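Local coordinates for aminotransferase, class IV (Brucella abortus, PDB 4TVI), which probably transfers amino groups between the branched-chain amino acids leucine, isoleucine or valine and 2-oxoglutarate, using pyridoxal 5'-phosphate as cofactor, at residues 56-70 against 118-131. Residues are numbered along the deposited sequence; the frame is centred on the assembly and turned at random.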
loop_
_atom_site.group_PDB
_atom_site.type_symbol
_atom_site.label_atom_id
_atom_site.label_comp_id
_atom_site.label_asym_id
_atom_site.label_seq_id
_atom_site.Cartn_x
_atom_site.Cartn_y
_atom_site.Cartn_z
ATOM N N GLN A 56 -3.654 12.484 3.132
ATOM C CA GLN A 56 -2.372 11.849 2.849
ATOM C C GLN A 56 -2.555 10.344 2.685
ATOM O O GLN A 56 -2.007 9.739 1.769
ATOM C CB GLN A 56 -1.364 12.147 3.968
ATOM C CG GLN A 56 0.075 11.704 3.682
ATOM C CD GLN A 56 0.359 10.265 4.092
ATOM O OE1 GLN A 56 -0.491 9.586 4.664
ATOM N NE2 GLN A 56 1.566 9.799 3.802
ATOM N N ALA A 57 -3.343 9.747 3.574
ATOM C CA ALA A 57 -3.535 8.302 3.569
ATOM C C ALA A 57 -4.200 7.820 2.287
ATOM O O ALA A 57 -3.965 6.700 1.833
ATOM C CB ALA A 57 -4.354 7.878 4.769
ATOM N N THR A 58 -5.027 8.670 1.698
ATOM C CA THR A 58 -5.818 8.264 0.550
ATOM C C THR A 58 -4.945 7.896 -0.656
ATOM O O THR A 58 -5.152 6.854 -1.286
ATOM C CB THR A 58 -6.814 9.370 0.167
ATOM O OG1 THR A 58 -7.719 9.587 1.261
ATOM C CG2 THR A 58 -7.606 8.981 -1.071
ATOM N N TRP A 59 -3.953 8.722 -0.973
ATOM C CA TRP A 59 -3.145 8.439 -2.157
ATOM C C TRP A 59 -1.677 8.143 -1.850
ATOM O O TRP A 59 -0.890 7.942 -2.771
ATOM C CB TRP A 59 -3.247 9.594 -3.159
ATOM C CG TRP A 59 -2.811 10.932 -2.638
ATOM C CD1 TRP A 59 -3.433 11.687 -1.680
ATOM C CD2 TRP A 59 -1.690 11.699 -3.088
ATOM N NE1 TRP A 59 -2.749 12.863 -1.489
ATOM C CE2 TRP A 59 -1.679 12.897 -2.345
ATOM C CE3 TRP A 59 -0.692 11.489 -4.047
ATOM C CZ2 TRP A 59 -0.707 13.879 -2.530
ATOM C CZ3 TRP A 59 0.273 12.462 -4.227
ATOM C CH2 TRP A 59 0.259 13.643 -3.472
ATOM N N LEU A 60 -1.314 8.086 -0.569
ATOM C CA LEU A 60 0.068 7.785 -0.197
ATOM C C LEU A 60 0.158 6.614 0.801
ATOM O O LEU A 60 1.248 6.228 1.222
ATOM C CB LEU A 60 0.749 9.046 0.351
ATOM C CG LEU A 60 0.928 10.151 -0.706
ATOM C CD1 LEU A 60 1.384 11.474 -0.097
ATOM C CD2 LEU A 60 1.886 9.722 -1.836
ATOM N N GLY A 61 -0.999 6.061 1.164
ATOM C CA GLY A 61 -1.098 4.722 1.728
ATOM C C GLY A 61 -0.785 4.410 3.183
ATOM O O GLY A 61 -0.404 3.287 3.495
ATOM N N SER A 62 -0.983 5.357 4.089
ATOM C CA SER A 62 -0.521 5.161 5.462
ATOM C C SER A 62 -1.496 4.426 6.401
ATOM O O SER A 62 -1.183 4.233 7.572
ATOM C CB SER A 62 -0.164 6.516 6.077
ATOM O OG SER A 62 -1.298 7.372 6.114
ATOM N N LEU A 63 -2.644 3.981 5.898
ATOM C CA LEU A 63 -3.658 3.391 6.782
ATOM C C LEU A 63 -3.288 1.992 7.282
ATOM O O LEU A 63 -2.856 1.128 6.512
ATOM C CB LEU A 63 -5.025 3.335 6.090
ATOM C CG LEU A 63 -6.224 2.919 6.968
ATOM C CD1 LEU A 63 -7.504 3.678 6.574
ATOM C CD2 LEU A 63 -6.477 1.416 6.911
ATOM N N VAL A 64 -3.464 1.784 8.583
ATOM C CA VAL A 64 -3.321 0.464 9.183
ATOM C C VAL A 64 -4.666 0.017 9.729
ATOM O O VAL A 64 -5.552 0.842 9.964
ATOM C CB VAL A 64 -2.291 0.454 10.317
ATOM C CG1 VAL A 64 -0.931 0.844 9.785
ATOM C CG2 VAL A 64 -2.718 1.398 11.425
ATOM N N PHE A 65 -4.815 -1.285 9.946
ATOM C CA PHE A 65 -6.073 -1.822 10.436
ATOM C C PHE A 65 -5.846 -3.085 11.250
ATOM O O PHE A 65 -4.763 -3.664 11.222
ATOM C CB PHE A 65 -7.016 -2.113 9.266
ATOM C CG PHE A 65 -6.588 -3.275 8.415
ATOM C CD1 PHE A 65 -5.622 -3.114 7.432
ATOM C CD2 PHE A 65 -7.152 -4.530 8.596
ATOM C CE1 PHE A 65 -5.226 -4.181 6.645
ATOM C CE2 PHE A 65 -6.760 -5.604 7.815
ATOM C CZ PHE A 65 -5.796 -5.431 6.836
ATOM N N ASP A 66 -6.871 -3.510 11.979
ATOM C CA ASP A 66 -6.842 -4.823 12.603
ATOM C C ASP A 66 -8.208 -5.471 12.454
ATOM O O ASP A 66 -9.069 -4.966 11.725
ATOM C CB ASP A 66 -6.427 -4.737 14.070
ATOM C CG ASP A 66 -5.563 -5.911 14.496
ATOM O OD1 ASP A 66 -6.110 -7.024 14.646
ATOM O OD2 ASP A 66 -4.337 -5.722 14.666
ATOM N N GLY A 67 -8.396 -6.611 13.105
ATOM C CA GLY A 67 -9.659 -7.311 13.006
ATOM C C GLY A 67 -9.945 -8.157 14.223
ATOM O O GLY A 67 -9.157 -9.038 14.565
ATOM N N ALA A 68 -11.062 -7.880 14.889
ATOM C CA ALA A 68 -11.544 -8.752 15.954
ATOM C C ALA A 68 -12.919 -9.297 15.579
ATOM O O ALA A 68 -13.499 -8.896 14.568
ATOM C CB ALA A 68 -11.598 -8.009 17.274
ATOM N N ARG A 69 -13.450 -10.202 16.394
ATOM C CA ARG A 69 -14.698 -10.873 16.047
ATOM C C ARG A 69 -15.634 -11.047 17.238
ATOM O O ARG A 69 -15.222 -11.511 18.301
ATOM C CB ARG A 69 -14.402 -12.243 15.432
ATOM C CG ARG A 69 -15.536 -12.835 14.603
ATOM C CD ARG A 69 -15.617 -12.206 13.215
ATOM N NE ARG A 69 -16.371 -13.044 12.289
ATOM C CZ ARG A 69 -17.672 -12.915 12.048
ATOM N NH1 ARG A 69 -18.369 -11.972 12.669
ATOM N NH2 ARG A 69 -18.278 -13.728 11.190
ATOM N N LEU A 70 -16.894 -10.675 17.050
ATOM C CA LEU A 70 -17.948 -11.027 17.994
ATOM C C LEU A 70 -18.748 -12.191 17.426
ATOM O O LEU A 70 -19.277 -12.098 16.319
ATOM C CB LEU A 70 -18.867 -9.835 18.270
ATOM C CG LEU A 70 -20.181 -10.174 18.981
ATOM C CD1 LEU A 70 -19.922 -10.671 20.403
ATOM C CD2 LEU A 70 -21.143 -8.980 18.969
ATOM N N THR A 118 -26.248 -11.009 17.362
ATOM C CA THR A 118 -25.716 -10.626 16.059
ATOM C C THR A 118 -24.195 -10.729 16.086
ATOM O O THR A 118 -23.547 -10.111 16.930
ATOM C CB THR A 118 -26.133 -9.194 15.658
ATOM O OG1 THR A 118 -27.561 -9.125 15.549
ATOM C CG2 THR A 118 -25.509 -8.802 14.322
ATOM N N ASP A 119 -23.635 -11.526 15.180
ATOM C CA ASP A 119 -22.182 -11.683 15.077
ATOM C C ASP A 119 -21.580 -10.512 14.311
ATOM O O ASP A 119 -22.118 -10.075 13.287
ATOM C CB ASP A 119 -21.801 -13.000 14.390
ATOM C CG ASP A 119 -22.423 -14.209 15.051
ATOM O OD1 ASP A 119 -22.713 -14.149 16.265
ATOM O OD2 ASP A 119 -22.607 -15.228 14.354
ATOM N N VAL A 120 -20.471 -9.991 14.818
ATOM C CA VAL A 120 -19.925 -8.761 14.277
ATOM C C VAL A 120 -18.428 -8.886 13.979
ATOM O O VAL A 120 -17.675 -9.511 14.732
ATOM C CB VAL A 120 -20.166 -7.570 15.247
ATOM C CG1 VAL A 120 -19.598 -6.271 14.672
ATOM C CG2 VAL A 120 -21.662 -7.407 15.552
ATOM N N TYR A 121 -18.031 -8.308 12.850
ATOM C CA TYR A 121 -16.640 -8.107 12.480
ATOM C C TYR A 121 -16.171 -6.695 12.856
ATOM O O TYR A 121 -16.779 -5.690 12.469
ATOM C CB TYR A 121 -16.465 -8.388 10.986
ATOM C CG TYR A 121 -15.157 -7.931 10.389
ATOM C CD1 TYR A 121 -13.938 -8.357 10.892
ATOM C CD2 TYR A 121 -15.151 -7.119 9.265
ATOM C CE1 TYR A 121 -12.744 -7.937 10.322
ATOM C CE2 TYR A 121 -13.976 -6.705 8.685
ATOM C CZ TYR A 121 -12.773 -7.111 9.211
ATOM O OH TYR A 121 -11.608 -6.683 8.611
ATOM N N ILE A 122 -15.096 -6.648 13.640
ATOM C CA ILE A 122 -14.590 -5.417 14.243
ATOM C C ILE A 122 -13.272 -4.954 13.613
ATOM O O ILE A 122 -12.252 -5.630 13.754
ATOM C CB ILE A 122 -14.368 -5.611 15.760
ATOM C CG1 ILE A 122 -15.639 -6.139 16.432
ATOM C CG2 ILE A 122 -13.891 -4.320 16.410
ATOM C CD1 ILE A 122 -15.385 -6.713 17.811
ATOM N N ARG A 123 -13.284 -3.816 12.921
ATOM C CA ARG A 123 -12.070 -3.325 12.268
ATOM C C ARG A 123 -11.679 -1.918 12.725
ATOM O O ARG A 123 -12.254 -0.929 12.270
ATOM C CB ARG A 123 -12.218 -3.335 10.739
ATOM C CG ARG A 123 -10.947 -2.853 10.002
ATOM C CD ARG A 123 -11.063 -2.959 8.480
ATOM N NE ARG A 123 -12.152 -2.141 7.951
ATOM C CZ ARG A 123 -13.304 -2.635 7.509
ATOM N NH1 ARG A 123 -13.507 -3.944 7.526
ATOM N NH2 ARG A 123 -14.250 -1.822 7.047
ATOM N N PRO A 124 -10.700 -1.827 13.638
ATOM C CA PRO A 124 -10.081 -0.546 13.999
ATOM C C PRO A 124 -9.166 -0.049 12.883
ATOM O O PRO A 124 -8.512 -0.869 12.239
ATOM C CB PRO A 124 -9.265 -0.882 15.254
ATOM C CG PRO A 124 -9.705 -2.250 15.673
ATOM C CD PRO A 124 -10.159 -2.937 14.435
ATOM N N MET A 125 -9.113 1.261 12.661
ATOM C CA MET A 125 -8.281 1.815 11.594
ATOM C C MET A 125 -7.614 3.132 12.000
ATOM O O MET A 125 -8.253 4.012 12.573
ATOM C CB MET A 125 -9.114 2.026 10.329
ATOM C CG MET A 125 -9.567 0.739 9.655
ATOM S SD MET A 125 -10.674 1.026 8.260
ATOM C CE MET A 125 -12.084 1.753 9.094
ATOM N N TYR A 126 -6.324 3.244 11.702
ATOM C CA TYR A 126 -5.557 4.471 11.899
ATOM C C TYR A 126 -4.964 4.911 10.566
ATOM O O TYR A 126 -4.591 4.065 9.755
ATOM C CB TYR A 126 -4.408 4.274 12.883
ATOM C CG TYR A 126 -4.743 4.241 14.353
ATOM C CD1 TYR A 126 -5.310 5.338 14.991
ATOM C CD2 TYR A 126 -4.417 3.133 15.120
ATOM C CE1 TYR A 126 -5.583 5.310 16.353
ATOM C CE2 TYR A 126 -4.682 3.098 16.469
ATOM C CZ TYR A 126 -5.266 4.186 17.085
ATOM O OH TYR A 126 -5.523 4.138 18.440
ATOM N N TRP A 127 -4.850 6.219 10.355
ATOM C CA TRP A 127 -4.247 6.753 9.136
ATOM C C TRP A 127 -3.831 8.213 9.324
ATOM O O TRP A 127 -4.298 8.889 10.241
ATOM C CB TRP A 127 -5.218 6.632 7.963
ATOM C CG TRP A 127 -6.391 7.569 8.071
ATOM C CD1 TRP A 127 -6.498 8.820 7.527
ATOM C CD2 TRP A 127 -7.617 7.331 8.777
ATOM N NE1 TRP A 127 -7.718 9.371 7.846
ATOM C CE2 TRP A 127 -8.422 8.479 8.616
ATOM C CE3 TRP A 127 -8.111 6.260 9.531
ATOM C CZ2 TRP A 127 -9.697 8.583 9.172
ATOM C CZ3 TRP A 127 -9.382 6.367 10.087
ATOM C CH2 TRP A 127 -10.158 7.521 9.905
ATOM N N ALA A 128 -2.967 8.705 8.447
ATOM C CA ALA A 128 -2.547 10.102 8.514
ATOM C C ALA A 128 -3.393 10.966 7.592
ATOM O O ALA A 128 -3.614 10.612 6.435
ATOM C CB ALA A 128 -1.077 10.240 8.157
ATOM N N GLU A 129 -3.869 12.097 8.110
ATOM C CA GLU A 129 -4.612 13.046 7.287
ATOM C C GLU A 129 -3.678 13.952 6.479
ATOM O O GLU A 129 -4.031 14.388 5.385
ATOM C CB GLU A 129 -5.542 13.910 8.141
ATOM C CG GLU A 129 -6.849 13.246 8.513
ATOM C CD GLU A 129 -7.754 13.037 7.313
ATOM O OE1 GLU A 129 -7.636 13.809 6.334
ATOM O OE2 GLU A 129 -8.579 12.099 7.345
ATOM N N GLU A 130 -2.500 14.244 7.027
ATOM C CA GLU A 130 -1.559 15.168 6.394
ATOM C C GLU A 130 -0.175 14.555 6.233
ATOM O O GLU A 130 0.194 13.630 6.958
ATOM C CB GLU A 130 -1.426 16.455 7.210
ATOM C CG GLU A 130 -2.726 17.082 7.661
ATOM C CD GLU A 130 -2.487 18.271 8.570
ATOM O OE1 GLU A 130 -1.725 19.181 8.173
ATOM O OE2 GLU A 130 -3.040 18.286 9.688
ATOM N N GLY A 131 0.593 15.090 5.290
ATOM C CA GLY A 131 1.983 14.711 5.143
ATOM C C GLY A 131 2.813 15.822 5.752
ATOM O O GLY A 131 2.299 16.922 5.984
#
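A chi1 of 61° sets the S62 hydroxyl between its own backbone N and carbonyl carbon, where OG receives the N-H of A128 at 3.2 Å and donates a hydrogen bond to Q56 OE1, in the plane of that carbonyl. Serine suits this spot because its short side chain can accept from the strand edge and donate to an amide at once. Q56 lays CB and CG against the backbone of E130 and G131, while its NE2 bonds V136 O. Helix 56-60 lies almost perpendicular to strand 120-128, and its first turn is tied there by Q56 N to E129 O and A57 N to A128 O, both 3.0 Å. The small A57 lets the helix come close, its CB 3.5 Å from W127 CB. L63 lies alongside the same tryptophan, L63 CD1 4.0 Å from W127 CE3.

Beyond the turn the chain runs as strand 64-70, interrupted at D66-G67 and antiparallel to 120-128. V64 pairs with Y126, A68 with I122 and L70 with V120 through two hydrogen bonds each; between the first two pairs, D66 N reaches P124 O at 3.1 Å. Proline suffices because it accepts here through its carbonyl, while its ring CD, in place of an N-H, lies beside D66 O. G67 CA passes Y121 CE1 at 4.1 Å, a close passage eased by the lack of a side chain. R69 bends at chi2 (78°) to bring NH1 weakly to V120 O at 3.3 Å; NH1 also bonds I152 O and NE bonds M279 O.

Strand 64-70 is an outermost strand of the chain's five-stranded antiparallel sheet, and 120-128 lies between it and strand 143-151, consistent with the smaller N-terminal domain of fold-type IV aminotransferases. Helices 78-91 and 100-111 cover the face bearing V64, A68, V120, I122 and Y126, whereas R123, on strand 120-128, meets W59 of the second subunit in a cation-pi contact and bonds A53 O of that subunit through NH2.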